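Local coordinates for protein YrbA (Sinorhizobium meliloti 2011, PDB 5NFM) that binds divalent metal cations such as copper through two conserved histidines and belongs to the BolA-like family, at residues A[9-21]-A[30-42]. Residues are numbered along the deposited sequence; the frame is centred on the assembly and turned at random.
Sequences MIKAGIPGARVTI and HYAAEVVAEAFRG. With LI (lithium ion), chain B; CU (copper (II) ion), chain C.
R18 and V36 trade two backbone hydrogen bonds, R18 N to V36 O (2.8 Å) and V36 N to R18 O, and T20 and E34 repeat the exchange two residues on, illustrating how an antiparallel hairpin satisfies its backbone at alternate pairs. All four bonds lie in the carbonyl plane and are nearly straight. Each acceptor also takes a CA-H...O contact from across the contact, as E34 O does from V19 CA at 3.3 Å. E34 O has a third visitor, a water that donates to it and also bonds T20 OG1 at 2.8 Å. A second water accepts from E38 N and donates weakly to G16 O, joining the I14-A17 turn to the 3-10 segment 38-40. On the R18/T20 face, R18 and V36 run alongside each other, and a bend at chi3 (-51°) lays the guanidinium face over V36 CG1, 3.8 Å from R18 NH2. The other face is apolar: V35 CG1 meets I10 CG2 tip to tip, and I21 presses CD1 tightly on A33 CB (3.4 Å) while CG2, anti to the backbone N, touches Y31 CD2. Replacing I21 with an alanine would probably leave A33 CB and the Y31 ring without the methyls that touch them and open a gap facing helix 5-13. That helix packs on this face, helix 45-56 adds L56 against I10, and strand 31-36 lies between antiparallel 18-23 and parallel 67-72.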
loop_
_atom_site.group_PDB
_atom_site.type_symbol
_atom_site.label_atom_id
_atom_site.label_comp_id
_atom_site.label_asym_id
_atom_site.label_seq_id
_atom_site.Cartn_x
_atom_site.Cartn_y
_atom_site.Cartn_z
ATOM N N MET A 9 7.597 -3.200 -2.360
ATOM C CA MET A 9 6.974 -2.950 -3.656
ATOM C C MET A 9 6.320 -1.575 -3.692
ATOM O O MET A 9 6.398 -0.863 -4.702
ATOM C CB MET A 9 5.975 -4.053 -3.977
ATOM C CG MET A 9 6.651 -5.392 -4.233
ATOM S SD MET A 9 5.522 -6.579 -4.932
ATOM C CE MET A 9 5.418 -5.876 -6.579
ATOM N N ILE A 10 5.669 -1.173 -2.599
ATOM C CA ILE A 10 5.057 0.150 -2.574
ATOM C C ILE A 10 6.122 1.228 -2.710
ATOM O O ILE A 10 5.961 2.186 -3.480
ATOM C CB ILE A 10 4.197 0.334 -1.311
ATOM C CG1 ILE A 10 3.035 -0.663 -1.316
ATOM C CG2 ILE A 10 3.694 1.773 -1.238
ATOM C CD1 ILE A 10 2.237 -0.707 -0.016
ATOM N N LYS A 11 7.234 1.086 -1.986
ATOM C CA LYS A 11 8.252 2.128 -2.025
ATOM C C LYS A 11 9.005 2.165 -3.349
ATOM O O LYS A 11 9.462 3.238 -3.759
ATOM C CB LYS A 11 9.178 1.982 -0.831
ATOM C CG LYS A 11 8.425 2.332 0.451
ATOM C CD LYS A 11 9.247 2.170 1.702
ATOM C CE LYS A 11 10.377 3.173 1.756
ATOM N NZ LYS A 11 10.904 3.286 3.143
ATOM N N ALA A 12 9.132 1.028 -4.032
ATOM C CA ALA A 12 9.731 1.033 -5.365
ATOM C C ALA A 12 8.804 1.709 -6.369
ATOM O O ALA A 12 9.256 2.460 -7.241
ATOM C CB ALA A 12 10.035 -0.394 -5.815
ATOM N N GLY A 13 7.502 1.443 -6.258
ATOM C CA GLY A 13 6.559 1.942 -7.242
ATOM C C GLY A 13 6.123 3.373 -7.016
ATOM O O GLY A 13 5.713 4.047 -7.968
ATOM N N ILE A 14 6.189 3.845 -5.771
ATOM C CA ILE A 14 5.779 5.195 -5.392
ATOM C C ILE A 14 6.980 5.827 -4.694
ATOM O O ILE A 14 7.056 5.861 -3.455
ATOM C CB ILE A 14 4.520 5.191 -4.506
ATOM C CG1 ILE A 14 3.406 4.350 -5.152
ATOM C CG2 ILE A 14 4.055 6.623 -4.261
ATOM C CD1 ILE A 14 2.130 4.270 -4.334
ATOM N N PRO A 15 7.952 6.325 -5.459
ATOM C CA PRO A 15 9.190 6.822 -4.850
ATOM C C PRO A 15 8.904 7.935 -3.851
ATOM O O PRO A 15 8.151 8.868 -4.129
ATOM C CB PRO A 15 9.995 7.328 -6.055
ATOM C CG PRO A 15 9.472 6.556 -7.212
ATOM C CD PRO A 15 8.009 6.354 -6.934
ATOM N N GLY A 16 9.533 7.844 -2.686
ATOM C CA GLY A 16 9.348 8.829 -1.640
ATOM C C GLY A 16 8.254 8.504 -0.643
ATOM O O GLY A 16 8.112 9.224 0.354
ATOM N N ALA A 17 7.484 7.446 -0.871
ATOM C CA ALA A 17 6.383 7.125 0.024
ATOM C C ALA A 17 6.895 6.687 1.391
ATOM O O ALA A 17 7.931 6.032 1.517
ATOM C CB ALA A 17 5.534 6.002 -0.567
ATOM N N ARG A 18 6.122 7.035 2.421
ATOM C CA ARG A 18 6.270 6.478 3.757
ATOM C C ARG A 18 5.212 5.398 3.923
ATOM O O ARG A 18 4.030 5.641 3.666
ATOM C CB ARG A 18 6.076 7.548 4.832
ATOM C CG ARG A 18 7.061 8.703 4.765
ATOM C CD ARG A 18 7.254 9.332 6.133
ATOM N NE ARG A 18 5.980 9.657 6.768
ATOM C CZ ARG A 18 5.346 10.820 6.645
ATOM N NH1 ARG A 18 5.861 11.798 5.905
ATOM N NH2 ARG A 18 4.190 11.004 7.267
ATOM N N VAL A 19 5.628 4.216 4.357
ATOM C CA VAL A 19 4.754 3.049 4.396
ATOM C C VAL A 19 4.785 2.439 5.790
ATOM O O VAL A 19 5.857 2.236 6.364
ATOM C CB VAL A 19 5.181 2.013 3.343
ATOM C CG1 VAL A 19 4.292 0.783 3.397
ATOM C CG2 VAL A 19 5.173 2.638 1.960
ATOM N N THR A 20 3.597 2.111 6.307
ATOM C CA THR A 20 3.432 1.385 7.561
ATOM C C THR A 20 2.553 0.173 7.274
ATOM O O THR A 20 1.396 0.338 6.883
ATOM C CB THR A 20 2.758 2.290 8.607
ATOM O OG1 THR A 20 3.503 3.510 8.762
ATOM C CG2 THR A 20 2.628 1.589 9.955
ATOM N N ILE A 21 3.096 -1.034 7.446
ATOM C CA ILE A 21 2.381 -2.283 7.168
ATOM C C ILE A 21 2.100 -2.978 8.493
ATOM O O ILE A 21 3.035 -3.217 9.270
ATOM C CB ILE A 21 3.210 -3.230 6.268
ATOM C CG1 ILE A 21 3.583 -2.576 4.928
ATOM C CG2 ILE A 21 2.470 -4.555 6.025
ATOM C CD1 ILE A 21 2.413 -2.079 4.117
ATOM N N HIS A 30 -3.805 -11.453 5.473
ATOM C CA HIS A 30 -4.469 -10.163 5.335
ATOM C C HIS A 30 -3.690 -9.104 6.105
ATOM O O HIS A 30 -3.225 -9.344 7.234
ATOM C CB HIS A 30 -5.903 -10.229 5.858
ATOM C CG HIS A 30 -6.794 -11.120 5.045
ATOM N ND1 HIS A 30 -8.066 -11.436 5.453
ATOM C CD2 HIS A 30 -6.614 -11.751 3.852
ATOM C CE1 HIS A 30 -8.629 -12.230 4.557
ATOM N NE2 HIS A 30 -7.771 -12.444 3.574
ATOM N N TYR A 31 -3.582 -7.924 5.485
ATOM C CA TYR A 31 -2.742 -6.837 5.951
ATOM C C TYR A 31 -3.500 -5.520 5.846
ATOM O O TYR A 31 -4.505 -5.408 5.131
ATOM C CB TYR A 31 -1.475 -6.725 5.083
ATOM C CG TYR A 31 -0.571 -7.941 5.103
ATOM C CD1 TYR A 31 -0.852 -9.058 4.326
ATOM C CD2 TYR A 31 0.577 -7.971 5.887
ATOM C CE1 TYR A 31 -0.013 -10.167 4.320
ATOM C CE2 TYR A 31 1.423 -9.079 5.887
ATOM C CZ TYR A 31 1.120 -10.172 5.099
ATOM O OH TYR A 31 1.946 -11.272 5.071
ATOM N N ALA A 32 -2.983 -4.515 6.555
ATOM C CA ALA A 32 -3.377 -3.133 6.359
ATOM C C ALA A 32 -2.113 -2.331 6.074
ATOM O O ALA A 32 -1.047 -2.613 6.621
ATOM C CB ALA A 32 -4.099 -2.583 7.588
ATOM N N ALA A 33 -2.233 -1.350 5.189
ATOM C CA ALA A 33 -1.115 -0.492 4.811
ATOM C C ALA A 33 -1.532 0.967 4.895
ATOM O O ALA A 33 -2.586 1.344 4.378
ATOM C CB ALA A 33 -0.636 -0.789 3.387
ATOM N N GLU A 34 -0.689 1.781 5.530
ATOM C CA GLU A 34 -0.775 3.230 5.424
ATOM C C GLU A 34 0.341 3.695 4.498
ATOM O O GLU A 34 1.497 3.299 4.673
ATOM C CB GLU A 34 -0.641 3.919 6.777
ATOM C CG GLU A 34 -0.767 5.421 6.636
ATOM C CD GLU A 34 -0.773 6.141 7.951
ATOM O OE1 GLU A 34 -0.544 5.501 9.001
ATOM O OE2 GLU A 34 -1.018 7.362 7.929
ATOM N N VAL A 35 -0.021 4.500 3.499
ATOM C CA VAL A 35 0.932 5.005 2.523
ATOM C C VAL A 35 0.762 6.514 2.442
ATOM O O VAL A 35 -0.331 7.004 2.123
ATOM C CB VAL A 35 0.743 4.364 1.136
ATOM C CG1 VAL A 35 1.850 4.806 0.196
ATOM C CG2 VAL A 35 0.687 2.840 1.241
ATOM N N VAL A 36 1.842 7.243 2.713
ATOM C CA VAL A 36 1.850 8.700 2.702
ATOM C C VAL A 36 2.818 9.136 1.609
ATOM O O VAL A 36 3.994 8.759 1.641
ATOM C CB VAL A 36 2.279 9.271 4.062
ATOM C CG1 VAL A 36 2.227 10.792 4.036
ATOM C CG2 VAL A 36 1.396 8.730 5.173
ATOM N N ALA A 37 2.333 9.905 0.634
ATOM C CA ALA A 37 3.159 10.241 -0.521
ATOM C C ALA A 37 2.725 11.588 -1.081
ATOM O O ALA A 37 1.527 11.863 -1.200
ATOM C CB ALA A 37 3.030 9.176 -1.617
ATOM N N GLU A 38 3.706 12.408 -1.472
ATOM C CA GLU A 38 3.379 13.709 -2.047
ATOM C C GLU A 38 2.537 13.581 -3.312
ATOM O O GLU A 38 1.662 14.427 -3.562
ATOM C CB GLU A 38 4.664 14.494 -2.318
ATOM C CG GLU A 38 4.403 15.924 -2.786
ATOM C CD GLU A 38 3.633 16.758 -1.771
ATOM O OE1 GLU A 38 3.885 16.588 -0.551
ATOM O OE2 GLU A 38 2.777 17.575 -2.196
ATOM N N ALA A 39 2.776 12.533 -4.110
ATOM C CA ALA A 39 2.021 12.334 -5.340
ATOM C C ALA A 39 0.534 12.136 -5.074
ATOM O O ALA A 39 -0.276 12.245 -6.003
ATOM C CB ALA A 39 2.579 11.129 -6.093
ATOM N N PHE A 40 0.151 11.848 -3.828
ATOM C CA PHE A 40 -1.253 11.695 -3.479
ATOM C C PHE A 40 -1.982 13.023 -3.275
ATOM O O PHE A 40 -3.219 13.030 -3.245
ATOM C CB PHE A 40 -1.377 10.871 -2.196
ATOM C CG PHE A 40 -0.984 9.407 -2.332
ATOM C CD1 PHE A 40 -0.808 8.779 -3.560
ATOM C CD2 PHE A 40 -0.820 8.656 -1.177
ATOM C CE1 PHE A 40 -0.471 7.426 -3.618
ATOM C CE2 PHE A 40 -0.495 7.304 -1.233
ATOM C CZ PHE A 40 -0.313 6.694 -2.454
ATOM N N ARG A 41 -1.266 14.137 -3.098
ATOM C CA ARG A 41 -1.946 15.386 -2.772
ATOM C C ARG A 41 -2.821 15.819 -3.944
ATOM O O ARG A 41 -2.357 15.887 -5.085
ATOM C CB ARG A 41 -0.943 16.480 -2.401
ATOM C CG ARG A 41 -1.558 17.551 -1.504
ATOM C CD ARG A 41 -0.565 18.641 -1.104
ATOM N NE ARG A 41 0.627 18.115 -0.441
ATOM C CZ ARG A 41 0.721 17.836 0.858
ATOM N NH1 ARG A 41 -0.302 18.029 1.690
ATOM N NH2 ARG A 41 1.866 17.357 1.332
ATOM N N GLY A 42 -4.089 16.121 -3.652
ATOM C CA GLY A 42 -5.044 16.500 -4.673
ATOM C C GLY A 42 -5.743 15.344 -5.353
ATOM O O GLY A 42 -6.700 15.577 -6.105
HETATM LI LI LI B . -2.764 -10.718 8.508
HETATM CU CU CU C . -8.236 -13.531 1.955
HETATM O O HOH W 1 6.420 11.738 -1.095
HETATM O O HOH W 2 3.004 5.397 6.703
HETATM O O HOH W 3 -5.983 -13.736 1.112
HETATM O O HOH W 4 -10.394 -14.260 2.806
HETATM O O HOH W 5 -7.672 -15.201 2.942
HETATM O O HOH W 6 -8.467 -14.868 0.454
#